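Local coordinates for protein farnesyl pyrophosphate synthase (Pseudomonas aeruginosa, PDB 3ZOU) that probably catalyses the head-to-tail condensation of geranyl diphosphate with isopentenyl diphosphate, making the C15 isoprenoid precursor farnesyl diphosphate, at residues R46-L51 against E187-L192; V82-P87 against G156-D161; I215-Q220 against L264-L269. All blocks are in the same frame, centred on the assembly; numbering follows the deposited sequence. Where two conformers were deposited one is given.

Contact 1: residues R46-L51 against E187-L192; sequences RVRPLL and EASVRL. With 6H6 (3-(2-oxo-1,3-benzoxazol-3(2H)-yl)propanoic acid), chain G.
Leu51 and Arg48 of helix 47-58 pack on Val190 and Ser189 of helix 171-196 in a buried helix-to-helix contact near the centre of the chain. The two short segments run in roughly the same direction, their axes 8.3 Å apart and crossing at -33°. The small Ser189 lets the backbones come near at this point: its CB lies 3.6 Å from the carbonyl O of Arg48 and 4.0 Å from Leu51 CB, so the serine rests directly against the first turn of the neighbouring helix. Its OG touches Arg48 CB at 3.4 Å, yet the hydroxyl's polar partner is in its own helix. With OG beside the backbone N (chi1 -64°), it bonds to the carbonyl of Leu185 one turn back, which lets a polar group sit comfortably in an apolar interface. Next to it, the leucine lies slantwise against the valine; the CD2 branch of Leu51 meets CG2 of Val190 at 3.9 Å, and CG2 also rests on Leu51 CB. Both helices belong to the all-helical isoprenoid synthase fold, in which long helices surround a deep substrate cavity. Helix 202-227 extends the apolar patch, with Leu208 against Val190, while Val73 of helix 67-85 touches both Arg48 and Ser189. The extended Arg48 chain uses its aliphatic root for packing and carries its guanidinium away from helix 171-196; its side chain lies about 6 Å from the bound geranyl diphosphate. A different side of helix 47-58 meets the bound benzoxazolone fragment: Val47 CG2 lies 3.8 Å from its C6 and Leu50 CD1 4.0 Å from its C4, apolar groups suited to an aromatic ring.

Contact 2: residues V82-P87 against G156-D161; sequences VHDDLP and GGQAID. With MG (magnesium ion), chain C; MG (magnesium ion), chain D; GPP (geranyl diphosphate), chain E.
Asp84 and Gln158 make this contact, and both also hold the substrate. The carboxylate of Asp84 bridges two magnesium ions, OD1 binding one at 2.2 Å and OD2 the other at 2.1 Å. Phosphate oxygen O1A of geranyl diphosphate bridges the same two ions, and Asp90 completes the protein's share of the site. With CG anti to the backbone N (chi1 -179°), Asp84 reaches out from the end of helix 67-85 to the metals. On OD1 the lone pair turned away from OD2 accepts a hydrogen bond of 2.8 Å from Gln158 NE2. The oxygen lies near the amide plane, although amide and carboxylate planes are 63° apart. Gln158 is thus a second-shell residue that fixes the turn of a metal ligand, and NE2 has a further bond to a residue just beyond the segments. Asp84 and Asp90 begin and end the first aspartate-rich motif of the prenyl synthases, here DDxxxxD, and Gln158 belongs to the GQxxD sequence facing it. A long, neutral amide suits this place: NE2 serves the aspartate, while OE1 and Asp161 OD2 both lie beside a water on the first magnesium. The bend at chi2 (74°) folds the glutamine's aliphatic part against the lipid tail, where CB lies 3.7 Å from GPP C7 and CG 3.8 Å from C8, over the terminal double bond. At the same end of the tail, His83 CB comes within 3.8 Å of C9, a methyl on that double bond, and the imidazole ND1 is hydrogen-bonded to Asp115 of the second subunit. Asp161 forms a salt bridge with Lys181, which also bonds to the diphosphate.

Contact 3: residues I215-Q220 against L264-L269; sequences IGLAFQ and LELRDL
Leu266 is the residue of 264-269 that meets 215-220, pressing on Ala218 and the backbone before it. The two CA atoms of Leu266 and Ala218 are 5.6 Å apart, a spacing that alanine allows because its side chain stops at CB. That methyl meets Leu266 CB at 3.8 Å. Further out along the leucine, CG stands beside the backbone N (chi1 -68°), and the CD1 branch is carried across to the other helix, where it lies 3.7 Å from Ala218 N and 4.0 Å from Leu217 CB. One methyl therefore rests in the angle between two successive residues, against main chain as much as side chain. Leu217 sends the rest of its side chain on to Glu175 and His178 of helix 171-196 and to Tyr262. The next residue, Arg267, begins by pointing away from 215-220; its chain touches Val292 of the C-terminal helix 282-293, which also packs on Ala218 through Ile291. Its guanidinium grips the adjacent Asp268 side-on: NE and NH2 both reach OD1 at 2.9 Å, in a salt bridge within the segment. Both nitrogens approach from the same face of the carboxylate. Asp268 is exposed, and crystal packing against both residues may influence the pair. Leu269, three residues after Leu266, rests on Ala214 of helix 202-227. Helix 202-227 matters to the enzyme beyond this packing, since Phe219 and Gln220 lead into the DDxxD sequence at its C-terminal end, the second aspartate-rich motif of prenyl synthases. The side chains that meet are all apolar, and part of the surface under Leu266 is main chain: close backbones and one interlocking leucine hold by shape and burial of hydrocarbon, while the Arg267-Asp268 salt bridge lies off to the side and takes no part in the packing.

Most of the touching residues are buried in all three contacts, but at different depths. Contact 1 lies about 6 Å from the chain's centre, while contacts 2 and 3 are each about 15 Å away, measured between centres. Contacts 1 and 3 are apolar helix packing and meet directly, Leu51 CD2 lying 3.7 Å from Ile215 CD1; contact 3 nonetheless borders the exposed side of helix 256-273. Contact 2 touches neither and differs in kind, being polar, bridged by metal and substrate, and close to the second subunit. Helix 171-196 ties them together: it supplies half of contact 1, Lys181 beside contact 2, and two of the packing partners of Leu217 in contact 3.

Contact 1: residues R46-L51 against E187-L192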
loop_
_atom_site.group_PDB
_atom_site.type_symbol
_atom_site.label_atom_id
_atom_site.label_comp_id
_atom_site.label_asym_id
_atom_site.label_seq_id
_atom_site.Cartn_x
_atom_site.Cartn_y
_atom_site.Cartn_z
ATOM N N ARG A 46 9.899 -13.061 12.691
ATOM C CA ARG A 46 8.504 -12.714 12.891
ATOM C C ARG A 46 8.219 -11.972 14.219
ATOM O O ARG A 46 7.235 -12.186 14.884
ATOM C CB ARG A 46 7.531 -13.919 12.744
ATOM C CG ARG A 46 7.703 -14.757 11.496
ATOM C CD ARG A 46 7.737 -13.914 10.209
ATOM N NE ARG A 46 7.646 -14.902 9.183
ATOM C CZ ARG A 46 8.090 -14.727 7.930
ATOM N NH1 ARG A 46 8.633 -13.583 7.529
ATOM N NH2 ARG A 46 8.025 -15.734 7.085
ATOM N N VAL A 47 9.136 -11.082 14.599
ATOM C CA VAL A 47 8.951 -10.255 15.775
ATOM C C VAL A 47 7.662 -9.427 15.750
ATOM O O VAL A 47 6.975 -9.247 16.751
ATOM C CB VAL A 47 10.137 -9.314 15.986
ATOM C CG1 VAL A 47 9.899 -8.403 17.186
ATOM C CG2 VAL A 47 11.415 -10.097 16.115
ATOM N N ARG A 48 7.303 -8.858 14.590
ATOM C CA ARG A 48 6.122 -8.060 14.502
ATOM C C ARG A 48 4.815 -8.842 14.611
ATOM O O ARG A 48 3.982 -8.482 15.459
ATOM C CB ARG A 48 6.227 -7.190 13.228
ATOM C CG ARG A 48 7.297 -6.105 13.359
ATOM C CD ARG A 48 7.727 -5.581 12.013
ATOM N NE ARG A 48 8.904 -4.713 12.183
ATOM C CZ ARG A 48 10.129 -5.185 12.338
ATOM N NH1 ARG A 48 10.389 -6.500 12.317
ATOM N NH2 ARG A 48 11.129 -4.363 12.532
ATOM N N PRO A 49 4.767 -10.060 14.055
ATOM C CA PRO A 49 3.682 -10.986 14.410
ATOM C C PRO A 49 3.635 -11.343 15.916
ATOM O O PRO A 49 2.554 -11.324 16.474
ATOM C CB PRO A 49 3.961 -12.165 13.555
ATOM C CG PRO A 49 4.472 -11.522 12.250
ATOM C CD PRO A 49 5.356 -10.423 12.746
ATOM N N LEU A 50 4.803 -11.620 16.460
ATOM C CA LEU A 50 4.930 -11.982 17.923
ATOM C C LEU A 50 4.240 -10.881 18.721
ATOM O O LEU A 50 3.452 -11.076 19.636
ATOM C CB LEU A 50 6.387 -12.108 18.274
ATOM C CG LEU A 50 6.753 -12.725 19.670
ATOM C CD1 LEU A 50 8.207 -13.097 19.680
ATOM C CD2 LEU A 50 6.439 -11.738 20.735
ATOM N N LEU A 51 4.580 -9.625 18.387
ATOM C CA LEU A 51 4.059 -8.484 19.076
ATOM C C LEU A 51 2.542 -8.416 18.968
ATOM O O LEU A 51 1.857 -8.039 19.920
ATOM C CB LEU A 51 4.721 -7.188 18.580
ATOM C CG LEU A 51 6.158 -6.963 19.083
ATOM C CD1 LEU A 51 6.891 -5.893 18.292
ATOM C CD2 LEU A 51 6.176 -6.653 20.574
ATOM N N GLU A 187 5.146 -0.181 16.892
ATOM C CA GLU A 187 4.034 0.394 17.610
ATOM C C GLU A 187 2.715 -0.084 17.000
ATOM O O GLU A 187 1.766 -0.463 17.662
ATOM C CB GLU A 187 4.112 1.930 17.780
ATOM C CG GLU A 187 5.290 2.329 18.634
ATOM C CD GLU A 187 5.974 3.636 18.305
ATOM O OE1 GLU A 187 5.231 4.548 17.915
ATOM O OE2 GLU A 187 7.246 3.702 18.493
ATOM N N ALA A 188 2.645 -0.103 15.681
ATOM C CA ALA A 188 1.432 -0.559 14.997
ATOM C C ALA A 188 1.156 -2.026 15.203
ATOM O O ALA A 188 0.014 -2.432 15.241
ATOM C CB ALA A 188 1.584 -0.278 13.454
ATOM N N SER A 189 2.217 -2.810 15.322
ATOM C CA SER A 189 2.050 -4.256 15.527
ATOM C C SER A 189 1.355 -4.482 16.882
ATOM O O SER A 189 0.416 -5.235 16.982
ATOM C CB SER A 189 3.410 -4.953 15.528
ATOM O OG SER A 189 4.011 -4.807 14.217
ATOM N N VAL A 190 1.871 -3.823 17.893
ATOM C CA VAL A 190 1.231 -3.858 19.222
ATOM C C VAL A 190 -0.228 -3.304 19.197
ATOM O O VAL A 190 -1.161 -3.895 19.751
ATOM C CB VAL A 190 2.109 -3.140 20.250
ATOM C CG1 VAL A 190 1.360 -2.856 21.542
ATOM C CG2 VAL A 190 3.393 -3.924 20.464
ATOM N N ARG A 191 -0.440 -2.159 18.553
ATOM C CA ARG A 191 -1.732 -1.530 18.512
ATOM C C ARG A 191 -2.728 -2.449 17.787
ATOM O O ARG A 191 -3.861 -2.620 18.250
ATOM C CB ARG A 191 -1.654 -0.133 17.775
ATOM C CG ARG A 191 -3.002 0.522 17.530
ATOM C CD ARG A 191 -3.819 0.765 18.770
ATOM N NE ARG A 191 -3.095 1.571 19.723
ATOM C CZ ARG A 191 -3.251 2.892 19.926
ATOM N NH1 ARG A 191 -4.209 3.571 19.333
ATOM N NH2 ARG A 191 -2.475 3.508 20.811
ATOM N N LEU A 192 -2.338 -3.042 16.655
ATOM C CA LEU A 192 -3.253 -3.880 15.897
ATOM C C LEU A 192 -3.620 -5.147 16.677
ATOM O O LEU A 192 -4.765 -5.562 16.626
ATOM C CB LEU A 192 -2.651 -4.219 14.545
ATOM C CG LEU A 192 -3.099 -3.309 13.419
ATOM C CD1 LEU A 192 -2.806 -1.851 13.642
ATOM C CD2 LEU A 192 -2.480 -3.780 12.103
HETATM O O 6H6 G . 17.178 -18.069 17.727
HETATM N N1 6H6 G . 14.690 -15.582 19.966
HETATM O O1 6H6 G . 14.602 -16.829 21.896
HETATM C C2 6H6 G . 14.197 -15.908 21.156
HETATM O O2 6H6 G . 13.161 -15.081 21.442
HETATM C C3 6H6 G . 13.048 -14.213 20.422
HETATM C C4 6H6 G . 12.163 -13.169 20.251
HETATM C C5 6H6 G . 12.280 -12.454 19.063
HETATM C C6 6H6 G . 13.248 -12.785 18.120
HETATM C C7 6H6 G . 14.130 -13.832 18.276
HETATM C C8 6H6 G . 14.023 -14.540 19.464
HETATM C C9 6H6 G . 15.773 -16.290 19.299
HETATM C C10 6H6 G . 15.066 -17.503 18.653
HETATM C C11 6H6 G . 15.943 -18.227 17.632
HETATM O OXT 6H6 G . 15.351 -18.963 16.807
#

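Contact 2: residues V82-P87 against G156-D161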
loop_
_atom_site.group_PDB
_atom_site.type_symbol
_atom_site.label_atom_id
_atom_site.label_comp_id
_atom_site.label_asym_id
_atom_site.label_seq_id
_atom_site.Cartn_x
_atom_site.Cartn_y
_atom_site.Cartn_z
ATOM N N VAL A 82 12.646 -5.553 0.908
ATOM C CA VAL A 82 12.911 -5.719 -0.523
ATOM C C VAL A 82 13.330 -4.386 -1.094
ATOM O O VAL A 82 14.328 -4.334 -1.815
ATOM C CB VAL A 82 11.698 -6.344 -1.242
ATOM C CG1 VAL A 82 11.930 -6.338 -2.742
ATOM C CG2 VAL A 82 11.457 -7.772 -0.771
ATOM N N HIS A 83 12.560 -3.325 -0.828
ATOM C CA HIS A 83 12.927 -2.018 -1.392
ATOM C C HIS A 83 14.243 -1.522 -0.806
ATOM O O HIS A 83 15.009 -0.924 -1.525
ATOM C CB HIS A 83 11.793 -1.011 -1.278
ATOM C CG HIS A 83 10.683 -1.234 -2.265
ATOM N ND1 HIS A 83 9.605 -0.382 -2.385
ATOM C CD2 HIS A 83 10.498 -2.191 -3.203
ATOM C CE1 HIS A 83 8.797 -0.813 -3.323
ATOM N NE2 HIS A 83 9.310 -1.918 -3.840
ATOM N N ASP A 84 14.458 -1.708 0.492
ATOM C CA ASP A 84 15.697 -1.272 1.169
ATOM C C ASP A 84 16.923 -1.955 0.501
ATOM O O ASP A 84 17.985 -1.345 0.433
ATOM C CB ASP A 84 15.649 -1.638 2.629
ATOM C CG ASP A 84 16.879 -1.212 3.406
ATOM O OD1 ASP A 84 17.089 0.024 3.636
ATOM O OD2 ASP A 84 17.673 -2.087 3.774
ATOM N N ASP A 85 16.786 -3.165 0.025
ATOM C CA ASP A 85 17.911 -3.908 -0.504
ATOM C C ASP A 85 18.280 -3.444 -1.925
ATOM O O ASP A 85 19.338 -3.772 -2.436
ATOM C CB ASP A 85 17.580 -5.390 -0.559
ATOM C CG ASP A 85 17.600 -6.089 0.791
ATOM O OD1 ASP A 85 18.306 -5.655 1.708
ATOM O OD2 ASP A 85 16.946 -7.128 0.869
ATOM N N LEU A 86 17.364 -2.735 -2.591
ATOM C CA LEU A 86 17.589 -2.367 -3.999
ATOM C C LEU A 86 18.853 -1.551 -4.233
ATOM O O LEU A 86 19.286 -0.844 -3.377
ATOM C CB LEU A 86 16.409 -1.546 -4.528
ATOM C CG LEU A 86 15.059 -2.237 -4.599
ATOM C CD1 LEU A 86 13.982 -1.226 -4.925
ATOM C CD2 LEU A 86 15.078 -3.343 -5.643
ATOM N N PRO A 87 19.415 -1.661 -5.476
ATOM C CA PRO A 87 20.594 -0.893 -5.761
ATOM C C PRO A 87 20.521 0.581 -5.441
ATOM O O PRO A 87 21.535 1.160 -5.046
ATOM C CB PRO A 87 20.746 -1.120 -7.253
ATOM C CG PRO A 87 20.267 -2.473 -7.469
ATOM C CD PRO A 87 19.061 -2.565 -6.566
ATOM N N GLY A 156 8.765 7.464 5.865
ATOM C CA GLY A 156 9.393 8.697 6.408
ATOM C C GLY A 156 10.721 8.400 7.078
ATOM O O GLY A 156 11.700 9.068 6.832
ATOM N N GLY A 157 10.759 7.372 7.907
ATOM C CA GLY A 157 12.013 7.038 8.546
ATOM C C GLY A 157 13.092 6.613 7.601
ATOM O O GLY A 157 14.269 6.906 7.835
ATOM N N GLN A 158 12.745 5.900 6.546
ATOM C CA GLN A 158 13.702 5.517 5.519
ATOM C C GLN A 158 14.238 6.787 4.873
ATOM O O GLN A 158 15.450 6.853 4.668
ATOM C CB GLN A 158 13.093 4.570 4.516
ATOM C CG GLN A 158 14.089 4.080 3.482
ATOM C CD GLN A 158 15.126 3.044 3.926
ATOM O OE1 GLN A 158 15.351 2.889 5.242
ATOM N NE2 GLN A 158 15.753 2.354 3.037
ATOM N N ALA A 159 13.375 7.727 4.597
ATOM C CA ALA A 159 13.791 9.019 3.991
ATOM C C ALA A 159 14.671 9.774 4.967
ATOM O O ALA A 159 15.633 10.371 4.559
ATOM C CB ALA A 159 12.593 9.843 3.590
ATOM N N ILE A 160 14.368 9.744 6.244
ATOM C CA ILE A 160 15.179 10.469 7.233
ATOM C C ILE A 160 16.546 9.799 7.289
ATOM O O ILE A 160 17.559 10.515 7.367
ATOM C CB ILE A 160 14.500 10.488 8.617
ATOM C CG1 ILE A 160 13.269 11.353 8.589
ATOM C CG2 ILE A 160 15.462 10.989 9.703
ATOM C CD1 ILE A 160 12.353 11.212 9.765
ATOM N N ASP A 161 16.628 8.452 7.301
ATOM C CA ASP A 161 17.896 7.692 7.295
ATOM C C ASP A 161 18.722 8.072 6.059
ATOM O O ASP A 161 19.912 8.507 6.163
ATOM C CB ASP A 161 17.630 6.213 7.373
ATOM C CG ASP A 161 18.861 5.365 7.697
ATOM O OD1 ASP A 161 19.827 5.905 8.280
ATOM O OD2 ASP A 161 18.763 4.142 7.535
HETATM MG MG MG C . 18.794 0.801 4.777
HETATM MG MG MG D . 19.617 -2.172 4.528
HETATM C C1 GPP E . 16.152 -1.703 7.034
HETATM O O1 GPP E . 17.099 -0.818 7.682
HETATM C C2 GPP E . 15.023 -0.902 6.477
HETATM C C3 GPP E . 13.905 -0.613 7.187
HETATM C C4 GPP E . 13.748 -1.251 8.507
HETATM C C5 GPP E . 12.787 0.147 6.629
HETATM C C6 GPP E . 12.900 0.194 5.091
HETATM C C7 GPP E . 11.864 1.102 4.610
HETATM C C8 GPP E . 11.496 1.318 3.355
HETATM C C9 GPP E . 12.030 0.646 2.078
HETATM C C10 GPP E . 10.416 2.352 3.389
HETATM P PA GPP E . 18.669 -1.046 7.448
HETATM O O1A GPP E . 18.994 -0.825 5.946
HETATM O O2A GPP E . 19.350 -0.087 8.405
HETATM O O3A GPP E . 18.808 -2.539 8.023
HETATM P PB GPP E . 19.269 -3.891 7.267
HETATM O O1B GPP E . 19.363 -3.513 5.795
HETATM O O2B GPP E . 20.619 -4.265 7.844
HETATM O O3B GPP E . 18.108 -4.808 7.647
HETATM O O HOH W 1 19.980 -3.513 2.987
HETATM O O HOH W 2 17.492 1.929 6.181
HETATM O O HOH W 3 20.455 1.793 5.670
HETATM O O HOH W 4 18.842 2.426 3.390
HETATM O O HOH W 5 21.625 -2.170 4.977
#

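Contact 3: residues I215-Q220 against L264-L269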
loop_
_atom_site.group_PDB
_atom_site.type_symbol
_atom_site.label_atom_id
_atom_site.label_comp_id
_atom_site.label_asym_id
_atom_site.label_seq_id
_atom_site.Cartn_x
_atom_site.Cartn_y
_atom_site.Cartn_z
ATOM N N ILE A 215 10.593 -0.703 23.684
ATOM C CA ILE A 215 11.286 -1.818 23.115
ATOM C C ILE A 215 11.859 -1.554 21.745
ATOM O O ILE A 215 12.876 -2.120 21.382
ATOM C CB ILE A 215 10.490 -3.129 23.088
ATOM C CG1 ILE A 215 9.193 -3.007 22.279
ATOM C CG2 ILE A 215 10.126 -3.550 24.476
ATOM C CD1 ILE A 215 8.723 -4.305 21.728
ATOM N N GLY A 216 11.136 -0.715 20.972
ATOM C CA GLY A 216 11.678 -0.367 19.631
ATOM C C GLY A 216 13.038 0.288 19.707
ATOM O O GLY A 216 13.953 -0.077 19.009
ATOM N N LEU A 217 13.211 1.188 20.658
ATOM C CA LEU A 217 14.481 1.807 20.856
ATOM C C LEU A 217 15.479 0.856 21.490
ATOM O O LEU A 217 16.658 0.799 21.133
ATOM C CB LEU A 217 14.368 3.089 21.689
ATOM C CG LEU A 217 13.844 4.342 21.037
ATOM C CD1 LEU A 217 14.179 5.462 22.072
ATOM C CD2 LEU A 217 14.552 4.639 19.722
ATOM N N ALA A 218 15.003 0.079 22.473
ATOM C CA ALA A 218 15.916 -0.908 23.104
ATOM C C ALA A 218 16.599 -1.832 22.117
ATOM O O ALA A 218 17.813 -2.118 22.226
ATOM C CB ALA A 218 15.154 -1.686 24.159
ATOM N N PHE A 219 15.855 -2.302 21.114
ATOM C CA PHE A 219 16.390 -3.118 20.118
ATOM C C PHE A 219 17.543 -2.449 19.375
ATOM O O PHE A 219 18.570 -3.075 19.130
ATOM C CB PHE A 219 15.380 -3.477 19.055
ATOM C CG PHE A 219 15.934 -4.474 18.098
ATOM C CD1 PHE A 219 16.150 -5.792 18.525
ATOM C CD2 PHE A 219 16.332 -4.114 16.808
ATOM C CE1 PHE A 219 16.724 -6.744 17.669
ATOM C CE2 PHE A 219 16.880 -5.067 15.937
ATOM C CZ PHE A 219 17.094 -6.379 16.384
ATOM N N GLN A 220 17.351 -1.176 19.065
ATOM C CA GLN A 220 18.358 -0.465 18.298
ATOM C C GLN A 220 19.619 -0.191 19.138
ATOM O O GLN A 220 20.743 -0.300 18.630
ATOM C CB GLN A 220 17.788 0.843 17.751
ATOM C CG GLN A 220 16.683 0.594 16.745
ATOM C CD GLN A 220 17.144 -0.175 15.520
ATOM O OE1 GLN A 220 18.305 -0.108 15.086
ATOM N NE2 GLN A 220 16.255 -1.020 14.994
ATOM N N LEU A 264 19.177 -0.931 29.530
ATOM C CA LEU A 264 18.400 -1.353 30.702
ATOM C C LEU A 264 17.273 -0.442 31.099
ATOM O O LEU A 264 16.190 -0.857 31.485
ATOM C CB LEU A 264 19.309 -1.588 31.945
ATOM C CG LEU A 264 20.415 -2.611 31.751
ATOM C CD1 LEU A 264 21.114 -2.809 33.089
ATOM C CD2 LEU A 264 19.947 -3.946 31.232
ATOM N N GLU A 265 17.524 0.867 31.002
ATOM C CA GLU A 265 16.506 1.857 31.307
ATOM C C GLU A 265 15.298 1.720 30.375
ATOM O O GLU A 265 14.172 1.854 30.822
ATOM C CB GLU A 265 17.081 3.275 31.200
ATOM C CG GLU A 265 18.157 3.533 32.245
ATOM C CD GLU A 265 18.906 4.823 32.082
ATOM O OE1 GLU A 265 18.890 5.454 30.996
ATOM O OE2 GLU A 265 19.567 5.158 33.082
ATOM N N LEU A 266 15.552 1.442 29.101
ATOM C CA LEU A 266 14.479 1.256 28.090
ATOM C C LEU A 266 13.672 -0.023 28.402
ATOM O O LEU A 266 12.435 -0.008 28.413
ATOM C CB LEU A 266 15.051 1.224 26.665
ATOM C CG LEU A 266 15.622 2.599 26.196
ATOM C CD1 LEU A 266 16.487 2.340 25.020
ATOM C CD2 LEU A 266 14.467 3.580 25.919
ATOM N N ARG A 267 14.393 -1.108 28.704
ATOM C CA ARG A 267 13.693 -2.316 29.165
ATOM C C ARG A 267 12.789 -1.957 30.372
ATOM O O ARG A 267 11.629 -2.345 30.490
ATOM C CB ARG A 267 14.667 -3.347 29.642
ATOM C CG ARG A 267 14.012 -4.555 30.314
ATOM C CD ARG A 267 15.006 -5.301 31.179
ATOM N NE ARG A 267 15.457 -4.450 32.266
ATOM C CZ ARG A 267 16.501 -4.745 33.042
ATOM N NH1 ARG A 267 17.225 -5.813 32.741
ATOM N NH2 ARG A 267 16.862 -3.883 34.012
ATOM N N ASP A 268 13.343 -1.229 31.328
ATOM C CA ASP A 268 12.552 -0.869 32.479
ATOM C C ASP A 268 11.335 -0.030 32.186
ATOM O O ASP A 268 10.322 -0.189 32.769
ATOM C CB ASP A 268 13.418 -0.171 33.536
ATOM C CG ASP A 268 14.477 -1.030 34.095
ATOM O OD1 ASP A 268 14.409 -2.296 33.959
ATOM O OD2 ASP A 268 15.395 -0.436 34.743
ATOM N N LEU A 269 11.451 0.908 31.235
ATOM C CA LEU A 269 10.307 1.676 30.841
ATOM C C LEU A 269 9.249 0.809 30.204
ATOM O O LEU A 269 8.098 0.996 30.467
ATOM C CB LEU A 269 10.749 2.782 29.851
ATOM C CG LEU A 269 11.554 3.918 30.420
ATOM C CD1 LEU A 269 12.141 4.812 29.316
ATOM C CD2 LEU A 269 10.735 4.710 31.412
#